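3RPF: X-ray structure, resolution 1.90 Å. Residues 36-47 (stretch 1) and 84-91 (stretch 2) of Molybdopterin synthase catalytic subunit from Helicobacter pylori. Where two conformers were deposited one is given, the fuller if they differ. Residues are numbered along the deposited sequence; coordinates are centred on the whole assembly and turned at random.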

ATOM      1  N   PHE A  36       3.587  -3.537  -1.436  1.00 20.47           N
ATOM      2  CA  PHE A  36       2.903  -4.693  -0.891  1.00 22.07           C
ATOM      3  C   PHE A  36       3.846  -5.882  -0.905  1.00 25.37           C
ATOM      4  O   PHE A  36       4.556  -6.109  -1.886  1.00 24.22           O
ATOM      5  CB  PHE A  36       1.655  -5.050  -1.700  1.00 22.41           C
ATOM      6  CG  PHE A  36       0.899  -6.214  -1.127  1.00 22.69           C
ATOM      7  CD1 PHE A  36      -0.051  -6.019  -0.130  1.00 30.31           C
ATOM      8  CD2 PHE A  36       1.158  -7.501  -1.549  1.00 23.02           C
ATOM      9  CE1 PHE A  36      -0.741  -7.090   0.414  1.00 33.47           C
ATOM     10  CE2 PHE A  36       0.462  -8.589  -1.001  1.00 26.00           C
ATOM     11  CZ  PHE A  36      -0.479  -8.376  -0.025  1.00 30.39           C
ATOM     12  N   VAL A  37       3.852  -6.641   0.182  1.00 20.02           N
ATOM     13  CA  VAL A  37       4.658  -7.841   0.252  1.00 20.07           C
ATOM     14  C   VAL A  37       3.765  -8.997   0.700  1.00 24.02           C
ATOM     15  O   VAL A  37       3.119  -8.914   1.745  1.00 25.79           O
ATOM     16  CB  VAL A  37       5.829  -7.693   1.226  1.00 29.22           C
ATOM     17  CG1 VAL A  37       6.627  -9.019   1.300  1.00 30.30           C
ATOM     18  CG2 VAL A  37       6.720  -6.529   0.799  1.00 27.89           C
ATOM     19  N   GLY A  38       3.703 -10.048  -0.114  1.00 22.66           N
ATOM     20  CA  GLY A  38       2.990 -11.265   0.249  1.00 25.81           C
ATOM     21  C   GLY A  38       3.965 -12.248   0.877  1.00 29.33           C
ATOM     22  O   GLY A  38       4.959 -12.638   0.249  1.00 26.24           O
ATOM     23  N   ILE A  39       3.690 -12.628   2.123  1.00 25.84           N
ATOM     24  CA  ILE A  39       4.598 -13.441   2.913  1.00 20.43           C
ATOM     25  C   ILE A  39       3.948 -14.779   3.180  1.00 24.51           C
ATOM     26  O   ILE A  39       2.783 -14.833   3.554  1.00 34.07           O
ATOM     27  CB  ILE A  39       4.858 -12.790   4.273  1.00 25.33           C
ATOM     28  CG1 ILE A  39       5.526 -11.428   4.094  1.00 29.34           C
ATOM     29  CG2 ILE A  39       5.677 -13.729   5.163  1.00 25.82           C
ATOM     30  CD1 ILE A  39       5.432 -10.548   5.325  1.00 25.68           C
ATOM     31  N   VAL A  40       4.690 -15.868   2.978  1.00 24.36           N
ATOM     32  CA  VAL A  40       4.129 -17.182   3.219  1.00 23.40           C
ATOM     33  C   VAL A  40       3.969 -17.389   4.718  1.00 28.72           C
ATOM     34  O   VAL A  40       4.926 -17.288   5.485  1.00 31.91           O
ATOM     35  CB  VAL A  40       5.009 -18.289   2.603  1.00 31.28           C
ATOM     36  CG1 VAL A  40       4.503 -19.655   3.020  1.00 34.55           C
ATOM     37  CG2 VAL A  40       5.036 -18.162   1.074  1.00 30.26           C
ATOM     38  N   ARG A  41       2.751 -17.672   5.148  1.00 29.51           N
ATOM     39  CA  ARG A  41       2.532 -17.898   6.562  1.00 32.64           C
ATOM     40  C   ARG A  41       2.278 -19.371   6.837  1.00 35.52           C
ATOM     41  O   ARG A  41       1.854 -20.123   5.952  1.00 33.61           O
ATOM     42  CB  ARG A  41       1.385 -17.034   7.080  1.00 36.85           C
ATOM     43  CG  ARG A  41       0.107 -17.138   6.291  1.00 37.91           C
ATOM     44  CD  ARG A  41      -0.984 -16.276   6.925  1.00 34.38           C
ATOM     45  NE  ARG A  41      -1.208 -16.621   8.331  1.00 39.42           N
ATOM     46  CZ  ARG A  41      -2.072 -17.549   8.746  1.00 47.92           C
ATOM     47  NH1 ARG A  41      -2.797 -18.231   7.865  1.00 43.48           N
ATOM     48  NH2 ARG A  41      -2.215 -17.798  10.040  1.00 51.06           N
ATOM     49  N   LYS A  42       2.562 -19.783   8.063  1.00 33.03           N
ATOM     50  CA  LYS A  42       2.320 -21.151   8.473  1.00 33.56           C
ATOM     51  C   LYS A  42       0.832 -21.353   8.688  1.00 38.79           C
ATOM     52  O   LYS A  42       0.217 -20.698   9.535  1.00 39.25           O
ATOM     53  CB  LYS A  42       3.095 -21.478   9.741  1.00 38.08           C
ATOM     54  CG  LYS A  42       2.724 -22.825  10.344  1.00 48.51           C
ATOM     55  CD  LYS A  42       3.599 -23.150  11.538  1.00 55.03           C
ATOM     56  CE  LYS A  42       3.093 -24.377  12.282  1.00 61.54           C
ATOM     57  NZ  LYS A  42       4.000 -24.760  13.406  1.00 66.48           N
ATOM     58  N   GLU A  43       0.254 -22.236   7.881  1.00 38.73           N
ATOM     59  CA  GLU A  43      -1.119 -22.669   8.061  1.00 37.16           C
ATOM     60  C   GLU A  43      -1.086 -24.168   8.289  1.00 43.82           C
ATOM     61  O   GLU A  43      -0.458 -24.900   7.516  1.00 40.24           O
ATOM     62  CB  GLU A  43      -1.965 -22.348   6.828  1.00 43.76           C
ATOM     63  CG  GLU A  43      -3.398 -22.842   6.969  1.00 51.47           C
ATOM     64  CD  GLU A  43      -4.265 -22.578   5.755  1.00 63.06           C
ATOM     65  OE1 GLU A  43      -3.733 -22.522   4.618  1.00 65.27           O
ATOM     66  OE2 GLU A  43      -5.496 -22.439   5.948  1.00 66.61           O
ATOM     67  N   ASP A  44      -1.757 -24.617   9.347  1.00 46.21           N
ATOM     68  CA  ASP A  44      -1.665 -26.002   9.776  1.00 52.03           C
ATOM     69  C   ASP A  44      -0.194 -26.326   9.982  1.00 51.44           C
ATOM     70  O   ASP A  44       0.492 -25.630  10.741  1.00 53.67           O
ATOM     71  CB  ASP A  44      -2.329 -26.925   8.748  1.00 49.83           C
ATOM     72  CG  ASP A  44      -3.822 -26.649   8.609  1.00 49.07           C
ATOM     73  OD1 ASP A  44      -4.274 -26.328   7.489  1.00 42.47           O
ATOM     74  OD2 ASP A  44      -4.537 -26.736   9.636  1.00 47.97           O
ATOM     75  N   ASN A  45       0.302 -27.354   9.300  1.00 43.22           N
ATOM     76  CA  ASN A  45       1.715 -27.674   9.397  1.00 42.69           C
ATOM     77  C   ASN A  45       2.389 -27.747   8.032  1.00 41.92           C
ATOM     78  O   ASN A  45       3.269 -28.576   7.813  1.00 41.75           O
ATOM     79  CB  ASN A  45       1.934 -28.970  10.173  1.00 50.32           C
ATOM     80  CG  ASN A  45       3.387 -29.163  10.593  1.00 53.51           C
ATOM     81  OD1 ASN A  45       4.029 -28.235  11.090  1.00 47.98           O
ATOM     82  ND2 ASN A  45       3.910 -30.372  10.390  1.00 54.66           N
ATOM     83  N   ILE A  46       1.987 -26.872   7.117  1.00 35.30           N
ATOM     84  CA  ILE A  46       2.647 -26.829   5.821  1.00 37.73           C
ATOM     85  C   ILE A  46       4.090 -26.389   5.988  1.00 37.80           C
ATOM     86  O   ILE A  46       4.442 -25.731   6.971  1.00 36.76           O
ATOM     87  CB  ILE A  46       1.946 -25.884   4.837  1.00 39.91           C
ATOM     88  CG1 ILE A  46       2.109 -24.421   5.268  1.00 41.61           C
ATOM     89  CG2 ILE A  46       0.476 -26.264   4.700  1.00 41.46           C
ATOM     90  CD1 ILE A  46       1.625 -23.440   4.221  1.00 38.31           C
ATOM     91  N   GLN A  47       4.925 -26.768   5.030  1.00 34.19           N
ATOM     92  CA  GLN A  47       6.318 -26.341   5.017  1.00 33.53           C
ATOM     93  C   GLN A  47       6.474 -25.006   4.303  1.00 33.74           C
ATOM     94  O   GLN A  47       7.448 -24.278   4.521  1.00 33.83           O
ATOM     95  CB  GLN A  47       7.169 -27.397   4.303  1.00 30.53           C
ATOM     96  CG  GLN A  47       7.181 -28.739   5.004  1.00 32.43           C
ATOM     97  CD  GLN A  47       7.617 -29.848   4.073  1.00 41.95           C
ATOM     98  OE1 GLN A  47       7.016 -30.054   3.015  1.00 42.75           O
ATOM     99  NE2 GLN A  47       8.680 -30.551   4.443  1.00 43.46           N
ATOM    100  N   ASP A  84       9.588 -23.241  -4.854  1.00 26.70           N
ATOM    101  CA  ASP A  84       9.309 -23.335  -3.428  1.00 29.89           C
ATOM    102  C   ASP A  84       9.650 -22.062  -2.663  1.00 32.46           C
ATOM    103  O   ASP A  84      10.676 -21.432  -2.908  1.00 35.31           O
ATOM    104  CB  ASP A  84      10.077 -24.501  -2.801  1.00 37.64           C
ATOM    105  CG  ASP A  84       9.684 -25.838  -3.388  1.00 41.20           C
ATOM    106  OD1 ASP A  84       8.708 -25.877  -4.168  1.00 41.88           O
ATOM    107  OD2 ASP A  84      10.347 -26.849  -3.067  1.00 41.34           O
ATOM    108  N   VAL A  85       8.752 -21.690  -1.766  1.00 28.68           N
ATOM    109  CA  VAL A  85       8.951 -20.613  -0.824  1.00 23.46           C
ATOM    110  C   VAL A  85       8.519 -21.091   0.563  1.00 32.14           C
ATOM    111  O   VAL A  85       7.389 -21.467   0.766  1.00 33.90           O
ATOM    112  CB  VAL A  85       8.160 -19.380  -1.245  1.00 25.70           C
ATOM    113  CG1 VAL A  85       8.505 -18.215  -0.404  1.00 27.30           C
ATOM    114  CG2 VAL A  85       8.368 -19.095  -2.701  1.00 25.70           C
ATOM    115  N   LEU A  86       9.429 -21.058   1.512  1.00 30.21           N
ATOM    116  CA  LEU A  86       9.157 -21.540   2.850  1.00 32.52           C
ATOM    117  C   LEU A  86       8.438 -20.535   3.752  1.00 36.54           C
ATOM    118  O   LEU A  86       8.423 -19.358   3.478  1.00 33.16           O
ATOM    119  CB  LEU A  86      10.443 -22.024   3.508  1.00 36.40           C
ATOM    120  CG  LEU A  86      11.321 -22.944   2.675  1.00 42.40           C
ATOM    121  CD1 LEU A  86      12.557 -23.324   3.425  1.00 41.33           C
ATOM    122  CD2 LEU A  86      10.586 -24.153   2.206  1.00 44.13           C
ATOM    123  N   ILE A  87       7.901 -21.030   4.856  1.00 30.39           N
ATOM    124  CA  ILE A  87       7.163 -20.220   5.801  1.00 32.36           C
ATOM    125  C   ILE A  87       8.061 -19.108   6.261  1.00 32.07           C
ATOM    126  O   ILE A  87       9.211 -19.321   6.532  1.00 33.55           O
ATOM    127  CB  ILE A  87       6.881 -21.007   7.071  1.00 39.47           C
ATOM    128  CG1 ILE A  87       5.855 -22.104   6.833  1.00 40.35           C
ATOM    129  CG2 ILE A  87       6.532 -20.063   8.188  1.00 39.10           C
ATOM    130  CD1 ILE A  87       4.684 -21.662   6.067  1.00 40.65           C
ATOM    131  N   GLY A  88       7.511 -17.914   6.354  1.00 33.04           N
ATOM    132  CA  GLY A  88       8.262 -16.749   6.765  1.00 33.51           C
ATOM    133  C   GLY A  88       8.922 -16.005   5.618  1.00 35.89           C
ATOM    134  O   GLY A  88       9.374 -14.866   5.793  1.00 33.79           O
ATOM    135  N   GLN A  89       8.987 -16.629   4.444  1.00 30.69           N
ATOM    136  CA  GLN A  89       9.636 -16.013   3.285  0.54 34.82           C
ATOM    137  C   GLN A  89       8.623 -15.330   2.368  1.00 31.85           C
ATOM    138  O   GLN A  89       7.437 -15.679   2.372  1.00 30.47           O
ATOM    139  CB  GLN A  89      10.451 -17.050   2.501  0.54 35.59           C
ATOM    140  CG  GLN A  89      11.523 -17.746   3.329  0.54 35.59           C
ATOM    141  CD  GLN A  89      12.484 -18.569   2.488  0.54 38.99           C
ATOM    142  OE1 GLN A  89      12.084 -19.244   1.533  0.54 36.92           O
ATOM    143  NE2 GLN A  89      13.762 -18.520   2.846  0.54 41.77           N
ATOM    144  N   SER A  90       9.094 -14.367   1.578  1.00 28.09           N
ATOM    145  CA  SER A  90       8.215 -13.584   0.709  1.00 28.37           C
ATOM    146  C   SER A  90       8.112 -14.161  -0.693  1.00 24.80           C
ATOM    147  O   SER A  90       9.103 -14.607  -1.269  1.00 23.75           O
ATOM    148  CB  SER A  90       8.693 -12.126   0.639  1.00 33.18           C
ATOM    149  OG  SER A  90       8.848 -11.586   1.943  1.00 31.66           O
ATOM    150  N   SER A  91       6.911 -14.135  -1.256  1.00 24.09           N
ATOM    151  CA  SER A  91       6.692 -14.780  -2.550  1.00 27.56           C
ATOM    152  C   SER A  91       6.262 -13.781  -3.608  1.00 32.83           C
ATOM    153  O   SER A  91       6.248 -14.095  -4.802  1.00 28.96           O
ATOM    154  CB  SER A  91       5.623 -15.853  -2.413  1.00 25.77           C
ATOM    155  OG  SER A  91       4.397 -15.278  -1.998  1.00 29.71           O
TER

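A tight turn is usually thought of as a device for reversing a chain, yet here its backbone also serves as a docking surface for a neighbouring segment. The type II turn from Leu86 to Gln89 is closed in the ordinary way, by Gln89 N donating to Leu86 O at 2.9 Å, and it then offers further polar groups to the other stretch. Gly88 N, inside the turn, donates to Val40 O at 2.8 Å, and Gln89 O accepts from Val40 N at 2.8 Å. Val40, although it lies just beyond its strand, therefore has both backbone polar groups engaged by the turn, and the near-linear N-H...O angles of 166° and 170° show that both bonds are well aligned.

Gly88 suits this position for a reason internal to the turn. With phi/psi of 89/-14, a CB would be jammed against the carbonyl oxygen of Ile87, so the conformation by itself calls for glycine.

From the turn the pairing passes into a short antiparallel ladder. Ile39 and Ser90 form a non-hydrogen-bonded pair, their CA atoms 4.2 Å apart, and their side chains share one face of the sheet, where Ile39 CG1 lies 4.0 Å from Ser90 OG. As expected for such a pair, the hydrogen bonds fall to the neighbours: Val40 N to Gln89 O on one side, and Ser91 N to Gly38 O, 2.9 Å at 170°, on the other. Gly38 O also receives a CA-H...O contact from Ser90 CA at 3.4 Å, a common supplement to antiparallel pairing.

Side chains pack around this polar framework. Val40 points toward the second stretch, with Val40 CG2 packing 3.8 Å from Val85 CG1 and Val40 CG1 lying 3.7 Å from Ile87 CD1. Ile87 has the largest area covered across the contact. Its CA-to-CB bond points sideways, but with both chi angles in m the end of the side chain comes nearer to the first stretch. There Ile87 CD1 meets Ile46 CG1 at 3.9 Å, approaches Lys42 CA to 3.4 Å and lies 3.2 Å from Arg41 O. One methyl group thus touches both sides of the loop that follows Val40.

The returning end of that loop adds a last link. Ile87 N donates to Gln47 O at 3.3 Å and 149°, a longer and more bent bond than those of the ladder. The general principle is that a turn can recruit partners through its backbone while the end of one side chain packs against the adjoining loop.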